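Local coordinates for aminopeptidase C (Lactobacillus rhamnosus, PDB 4K7C), which probably cleaves residues from the N-terminus of peptides as a papain-like cysteine aminopeptidase related to bleomycin hydrolase, at residues 58-62 against 77-81; 70-74 against 364-368. Numbering follows the deposited sequence.

In the fold
The two contacts hold successive parts of the same element, helix 70-87, to the rest of a papain-like fold: its first turn and its middle. Contact 2 is the core one: the first turn of the helix lies on strand 364-374, wholly buried, through small apolar side chains and the cysteine-histidine pair of the presumed active site. Contact 1, about 11 Å away between centres, is only partly buried and far more polar: there an arginine, an asparagine and a bridging water tie the loop 58-62 to the middle of the helix, with a glycerol bound alongside. They meet directly, with Ser62 OG 3.3 Å from Phe73 CD1 and Val367 CG2 4.0 Å from Asn77 CB.

Contact 1: 58-62 against 77-81; sequences TGAVS and NTMRH. With GOL (glycerol), chain F.
Arg80 is the odd residue here: inside a helix it takes chi1 p (81°), then t and t; its CA-to-CB bond points sideways, but the extended chain brings the guanidinium to the loop. The helix, 77-81, is part of the long helix of the papain-like fold that starts at Cys70, and loop 58-62 belongs to the approach to it. The loop runs back along the helix, with CA of Thr58 6.0 Å from CA of His81 and CA of Ser62 8.1 Å from CA of Asn77. Gly59 turns it with positive phi (64/-155); Ala60 to Ser62 are extended. Arg80 NH2 donates to Ala60 O at 2.9 Å, while Arg80 NE donates to Asn77 OD1 at 2.7 Å, steadying the guanidinium from its own helix; Glu384 adds a salt bridge. Arg80 NH1 also donates to O3 of a glycerol at 2.9 Å, probably from the crystallisation liquor. At the start of the segment, CB of Thr58 lies over the face of the His81 ring, 3.7 Å from its centroid and 8° off the normal, a CH-pi contact; His81 NE2 itself hydrogen-bonds to Glu384, and Thr58 OG1 to Tyr396. Two waters fill the gap beside Ser62 (chi1 p). Water 2 donates to Asn77 OD1 at 2.9 Å, and water 1 accepts from Ser62 N at 2.9 Å and from Asn77 ND2 at 3.0 Å.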
ATOM      1  N   THR A  58     -16.944  20.507 -21.207  1.00 22.61           N
ATOM      2  CA  THR A  58     -17.838  19.855 -20.228  1.00 22.54           C
ATOM      3  C   THR A  58     -17.241  19.618 -18.841  1.00 22.89           C
ATOM      4  O   THR A  58     -17.903  19.085 -17.947  1.00 27.25           O
ATOM      5  CB  THR A  58     -18.399  18.538 -20.776  1.00 22.06           C
ATOM      6  OG1 THR A  58     -17.327  17.667 -21.169  1.00 22.42           O
ATOM      7  CG2 THR A  58     -19.377  18.751 -21.997  1.00 25.47           C
ATOM      8  N   GLY A  59     -15.992  20.025 -18.640  1.00 21.05           N
ATOM      9  CA  GLY A  59     -15.379  19.961 -17.301  1.00 21.90           C
ATOM     10  C   GLY A  59     -15.216  18.519 -16.735  1.00 19.87           C
ATOM     11  O   GLY A  59     -15.025  17.562 -17.492  1.00 19.93           O
ATOM     12  N   ALA A  60     -15.175  18.421 -15.409  1.00 20.48           N
ATOM     13  CA  ALA A  60     -14.761  17.219 -14.742  1.00 21.10           C
ATOM     14  C   ALA A  60     -15.897  16.213 -14.655  1.00 18.13           C
ATOM     15  O   ALA A  60     -17.104  16.563 -14.585  1.00 18.92           O
ATOM     16  CB  ALA A  60     -14.174  17.526 -13.352  1.00 19.88           C
ATOM     17  N   VAL A  61     -15.504  14.922 -14.690  1.00 18.31           N
ATOM     18  CA  VAL A  61     -16.476  13.825 -14.573  1.00 16.51           C
ATOM     19  C   VAL A  61     -17.000  13.517 -13.169  1.00 17.20           C
ATOM     20  O   VAL A  61     -16.419  13.910 -12.123  1.00 17.16           O
ATOM     21  CB  VAL A  61     -15.906  12.509 -15.201  1.00 15.89           C
ATOM     22  CG1 VAL A  61     -15.408  12.754 -16.662  1.00 17.11           C
ATOM     23  CG2 VAL A  61     -14.745  11.959 -14.383  1.00 18.80           C
ATOM     24  N   SER A  62     -18.136  12.825 -13.156  1.00 17.95           N
ATOM     25  CA  SER A  62     -18.746  12.320 -11.938  0.50 17.27           C
ATOM     26  C   SER A  62     -18.359  10.815 -11.811  1.00 17.71           C
ATOM     27  O   SER A  62     -17.688  10.238 -12.704  1.00 17.07           O
ATOM     28  CB  SER A  62     -20.291  12.514 -12.005  0.50 17.67           C
ATOM     29  OG  SER A  62     -20.830  11.985 -13.198  0.50 15.80           O
ATOM     30  N   ASN A  77     -25.684  14.471 -16.270  1.00 17.21           N
ATOM     31  CA  ASN A  77     -24.555  15.106 -16.891  1.00 17.22           C
ATOM     32  C   ASN A  77     -25.012  16.101 -17.958  1.00 18.61           C
ATOM     33  O   ASN A  77     -24.550  17.234 -17.998  1.00 19.14           O
ATOM     34  CB  ASN A  77     -23.584  14.089 -17.541  1.00 15.44           C
ATOM     35  CG  ASN A  77     -22.654  13.421 -16.524  1.00 16.17           C
ATOM     36  OD1 ASN A  77     -22.404  13.946 -15.434  1.00 16.80           O
ATOM     37  ND2 ASN A  77     -22.088  12.233 -16.919  1.00 16.32           N
ATOM     38  N   THR A  78     -25.933  15.691 -18.782  1.00 19.38           N
ATOM     39  CA  THR A  78     -26.461  16.556 -19.875  1.00 17.81           C
ATOM     40  C   THR A  78     -27.053  17.837 -19.256  1.00 19.43           C
ATOM     41  O   THR A  78     -26.736  18.928 -19.705  1.00 18.46           O
ATOM     42  CB  THR A  78     -27.457  15.910 -20.844  1.00 17.29           C
ATOM     43  OG1 THR A  78     -28.668  15.479 -20.230  1.00 16.27           O
ATOM     44  CG2 THR A  78     -26.755  14.681 -21.576  1.00 18.56           C
HETATM   45  N   MSE A  79     -27.761  17.672 -18.162  1.00 18.56           N
HETATM   46  CA  MSE A  79     -28.457  18.840 -17.494  1.00 20.14           C
HETATM   47  C   MSE A  79     -27.453  19.729 -16.820  1.00 21.07           C
HETATM   48  O   MSE A  79     -27.471  20.933 -16.984  1.00 19.46           O
HETATM   49  CB  MSE A  79     -29.411  18.201 -16.481  1.00 20.33           C
HETATM   50  CG  MSE A  79     -30.576  17.576 -17.154  1.00 18.56           C
HETATM   51 SE   MSE A  79     -31.749  16.723 -15.860  1.00 25.36          SE
HETATM   52  CE  MSE A  79     -32.708  15.816 -17.241  1.00 28.37           C
ATOM     53  N   ARG A  80     -26.501  19.135 -16.091  1.00 19.72           N
ATOM     54  CA  ARG A  80     -25.535  19.935 -15.313  1.00 18.30           C
ATOM     55  C   ARG A  80     -24.557  20.658 -16.208  1.00 20.01           C
ATOM     56  O   ARG A  80     -24.041  21.701 -15.795  1.00 18.90           O
ATOM     57  CB  ARG A  80     -24.761  19.089 -14.297  1.00 20.50           C
ATOM     58  CG  ARG A  80     -23.570  18.316 -14.883  1.00 21.23           C
ATOM     59  CD  ARG A  80     -23.227  17.205 -13.908  1.00 19.90           C
ATOM     60  NE  ARG A  80     -22.109  16.369 -14.352  1.00 19.20           N
ATOM     61  CZ  ARG A  80     -20.838  16.572 -14.044  1.00 19.62           C
ATOM     62  NH1 ARG A  80     -20.491  17.527 -13.183  1.00 19.11           N
ATOM     63  NH2 ARG A  80     -19.922  15.728 -14.523  1.00 18.40           N
ATOM     64  N   HIS A  81     -24.278  20.143 -17.402  1.00 19.94           N
ATOM     65  CA  HIS A  81     -23.396  20.952 -18.310  1.00 19.69           C
ATOM     66  C   HIS A  81     -24.146  22.257 -18.777  1.00 20.15           C
ATOM     67  O   HIS A  81     -23.537  23.304 -18.940  1.00 22.45           O
ATOM     68  CB  HIS A  81     -22.834  20.131 -19.474  1.00 19.26           C
ATOM     69  CG  HIS A  81     -22.044  18.929 -19.052  1.00 17.06           C
ATOM     70  ND1 HIS A  81     -21.162  18.947 -17.990  1.00 17.05           N
ATOM     71  CD2 HIS A  81     -22.016  17.670 -19.540  1.00 17.89           C
ATOM     72  CE1 HIS A  81     -20.623  17.736 -17.852  1.00 17.78           C
ATOM     73  NE2 HIS A  81     -21.156  16.940 -18.753  1.00 18.09           N
TER
HETATM   74  C1  GOL F 505     -16.532  15.564  -9.233  1.00 43.09           C
HETATM   75  O1  GOL F 505     -15.530  15.795  -8.245  1.00 50.42           O
HETATM   76  C2  GOL F 505     -16.920  16.886  -9.909  1.00 39.21           C
HETATM   77  O2  GOL F 505     -17.732  17.710  -9.039  1.00 40.06           O
HETATM   78  C3  GOL F 505     -17.767  16.627 -11.160  1.00 31.75           C
HETATM   79  O3  GOL F 505     -17.918  17.893 -11.789  1.00 31.79           O
HETATM   80  O   HOH W   1     -19.433  12.037 -15.614  1.00 19.02           O
HETATM   81  O   HOH W   2     -23.748  13.174 -13.024  1.00 22.44           O

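Contact 2: 70-74 against 364-368; sequences CWMFA and HAMVL
The first turn of helix 70-87 lies almost along strand 364-368: the axes of the short segments make an angle of 16°, run the same way and approach to 6.6 Å. So close a fit depends on small side chains. The methyl of Ala365 is the bump from the strand. It sits in the hollow between Cys70, Trp71 and Ala74, its CB lying 3.5 Å from Trp71 CA, 3.9 Å from Cys70 SG and 4.1 Å from Ala74 CB. In return, Ala74 CB drops between Ala365 and Val367, 3.8 Å from Met366 O and 3.8 Å from Val367 CG2; with Val367 at chi1 t, that same CG2 also comes to 3.3 Å from Ala74 O. Nearest CA pairs are Trp71 with Ala365 (4.9 Å) and Ala74 with Met366 (5.1 Å). At the N-terminal end Cys70 (chi1 p) accepts a hydrogen bond from Ala365 N to SG at 3.3 Å. His364 starts away from the helix but at chi1 t swings its ring back, placing ND1 3.0 Å from Cys70 CB and 3.5 Å from SG. With His364 NE2 hydrogen-bonded to Asn385 OD1, this matches the Cys-His-Asn site of papain-like peptidases and is probably catalytic. Strand 364-374 pairs antiparallel with both 315-319 and 377-384; Trp316 of the former touches Ala74 and Ala365, while helix 96-117 packs against Trp71, Met72 and Phe73.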
ATOM      1  N   CYS A  70     -25.616   4.338 -14.201  0.50 18.29           N
ATOM      2  CA  CYS A  70     -25.018   5.065 -15.342  0.50 19.00           C
ATOM      3  C   CYS A  70     -26.058   5.963 -16.037  0.50 17.65           C
ATOM      4  O   CYS A  70     -25.812   7.139 -16.204  0.50 17.02           O
ATOM      5  CB  CYS A  70     -24.394   4.083 -16.315  0.50 19.10           C
ATOM      6  SG  CYS A  70     -25.675   3.066 -16.991  0.50 21.86           S
ATOM      7  N   TRP A  71     -27.260   5.427 -16.272  1.00 19.04           N
ATOM      8  CA  TRP A  71     -28.340   6.142 -16.991  1.00 18.39           C
ATOM      9  C   TRP A  71     -28.685   7.480 -16.332  1.00 18.55           C
ATOM     10  O   TRP A  71     -28.851   8.462 -17.006  1.00 18.58           O
ATOM     11  CB  TRP A  71     -29.570   5.269 -17.101  1.00 20.11           C
ATOM     12  CG  TRP A  71     -30.229   4.859 -15.778  1.00 19.08           C
ATOM     13  CD1 TRP A  71     -29.686   4.111 -14.750  1.00 18.56           C
ATOM     14  CD2 TRP A  71     -31.574   5.148 -15.381  1.00 20.24           C
ATOM     15  NE1 TRP A  71     -30.589   3.955 -13.750  1.00 20.48           N
ATOM     16  CE2 TRP A  71     -31.776   4.532 -14.129  1.00 21.65           C
ATOM     17  CE3 TRP A  71     -32.615   5.853 -15.961  1.00 19.97           C
ATOM     18  CZ2 TRP A  71     -32.992   4.596 -13.466  1.00 19.79           C
ATOM     19  CZ3 TRP A  71     -33.845   5.890 -15.301  1.00 20.62           C
ATOM     20  CH2 TRP A  71     -34.016   5.277 -14.095  1.00 19.69           C
HETATM   21  N   MSE A  72     -28.696   7.486 -14.999  1.00 17.63           N
HETATM   22  CA  MSE A  72     -28.948   8.698 -14.207  1.00 16.74           C
HETATM   23  C   MSE A  72     -27.801   9.684 -14.246  1.00 17.39           C
HETATM   24  O   MSE A  72     -27.973  10.857 -14.455  1.00 18.46           O
HETATM   25  CB  MSE A  72     -29.188   8.381 -12.728  1.00 18.26           C
HETATM   26  CG  MSE A  72     -30.201   7.368 -12.435  1.00 20.30           C
HETATM   27 SE   MSE A  72     -30.232   7.177 -10.475  1.00 21.91          SE
HETATM   28  CE  MSE A  72     -31.615   5.866 -10.769  1.00 26.10           C
ATOM     29  N   PHE A  73     -26.590   9.174 -14.054  1.00 17.57           N
ATOM     30  CA  PHE A  73     -25.381   9.984 -14.127  1.00 16.22           C
ATOM     31  C   PHE A  73     -25.286  10.644 -15.482  1.00 16.79           C
ATOM     32  O   PHE A  73     -25.022  11.867 -15.567  1.00 17.01           O
ATOM     33  CB  PHE A  73     -24.095   9.163 -13.800  1.00 16.73           C
ATOM     34  CG  PHE A  73     -23.841   9.051 -12.317  1.00 15.79           C
ATOM     35  CD1 PHE A  73     -22.814   9.775 -11.720  1.00 18.46           C
ATOM     36  CD2 PHE A  73     -24.614   8.272 -11.545  1.00 16.11           C
ATOM     37  CE1 PHE A  73     -22.586   9.709 -10.373  1.00 15.90           C
ATOM     38  CE2 PHE A  73     -24.414   8.179 -10.172  1.00 15.48           C
ATOM     39  CZ  PHE A  73     -23.419   8.944  -9.580  1.00 16.16           C
ATOM     40  N   ALA A  74     -25.543   9.859 -16.533  1.00 16.26           N
ATOM     41  CA  ALA A  74     -25.453  10.394 -17.884  1.00 16.12           C
ATOM     42  C   ALA A  74     -26.531  11.452 -18.171  1.00 15.14           C
ATOM     43  O   ALA A  74     -26.251  12.533 -18.692  1.00 17.24           O
ATOM     44  CB  ALA A  74     -25.507   9.295 -18.898  1.00 18.05           C
ATOM     45  N   HIS A 364     -24.769   0.097 -20.737  1.00 19.48           N
ATOM     46  CA  HIS A 364     -24.185   1.288 -20.078  1.00 21.13           C
ATOM     47  C   HIS A 364     -24.605   2.560 -20.845  1.00 20.21           C
ATOM     48  O   HIS A 364     -24.669   2.609 -22.063  1.00 21.12           O
ATOM     49  CB  HIS A 364     -22.650   1.135 -20.016  1.00 24.22           C
ATOM     50  CG  HIS A 364     -21.946   2.166 -19.173  1.00 25.91           C
ATOM     51  ND1 HIS A 364     -22.376   2.515 -17.903  1.00 30.19           N
ATOM     52  CD2 HIS A 364     -20.828   2.905 -19.405  1.00 27.10           C
ATOM     53  CE1 HIS A 364     -21.564   3.446 -17.403  1.00 28.71           C
ATOM     54  NE2 HIS A 364     -20.616   3.690 -18.292  1.00 26.19           N
ATOM     55  N   ALA A 365     -24.891   3.612 -20.105  1.00 20.69           N
ATOM     56  CA  ALA A 365     -25.287   4.916 -20.668  1.00 17.93           C
ATOM     57  C   ALA A 365     -24.099   5.844 -20.380  1.00 17.63           C
ATOM     58  O   ALA A 365     -23.566   5.867 -19.234  1.00 18.82           O
ATOM     59  CB  ALA A 365     -26.543   5.481 -19.937  1.00 19.25           C
HETATM   60  N   MSE A 366     -23.764   6.640 -21.369  1.00 15.93           N
HETATM   61  CA  MSE A 366     -22.728   7.664 -21.274  1.00 16.73           C
HETATM   62  C   MSE A 366     -23.234   8.861 -22.077  1.00 16.19           C
HETATM   63  O   MSE A 366     -24.373   8.907 -22.498  1.00 16.06           O
HETATM   64  CB  MSE A 366     -21.325   7.132 -21.684  1.00 16.45           C
HETATM   65  CG  MSE A 366     -20.902   5.953 -20.794  1.00 17.56           C
HETATM   66 SE   MSE A 366     -19.157   5.206 -21.367  1.00 20.66          SE
HETATM   67  CE  MSE A 366     -19.728   4.340 -23.029  1.00 20.74           C
ATOM     68  N   VAL A 367     -22.344   9.833 -22.314  1.00 16.37           N
ATOM     69  CA  VAL A 367     -22.654  11.057 -22.984  1.00 15.08           C
ATOM     70  C   VAL A 367     -21.567  11.343 -24.063  1.00 16.36           C
ATOM     71  O   VAL A 367     -20.369  11.309 -23.781  1.00 16.27           O
ATOM     72  CB  VAL A 367     -22.779  12.239 -21.948  1.00 16.87           C
ATOM     73  CG1 VAL A 367     -22.989  13.578 -22.679  1.00 15.95           C
ATOM     74  CG2 VAL A 367     -23.827  11.996 -20.929  1.00 17.44           C
ATOM     75  N   LEU A 368     -22.028  11.597 -25.282  1.00 15.91           N
ATOM     76  CA  LEU A 368     -21.182  12.179 -26.336  1.00 16.30           C
ATOM     77  C   LEU A 368     -20.993  13.653 -26.107  1.00 16.70           C
ATOM     78  O   LEU A 368     -21.990  14.396 -25.981  1.00 17.49           O
ATOM     79  CB  LEU A 368     -21.797  11.963 -27.748  1.00 17.32           C
ATOM     80  CG  LEU A 368     -22.214  10.489 -27.948  1.00 18.47           C
ATOM     81  CD1 LEU A 368     -23.045  10.394 -29.186  1.00 16.66           C
ATOM     82  CD2 LEU A 368     -21.012   9.537 -28.145  1.00 18.96           C
TER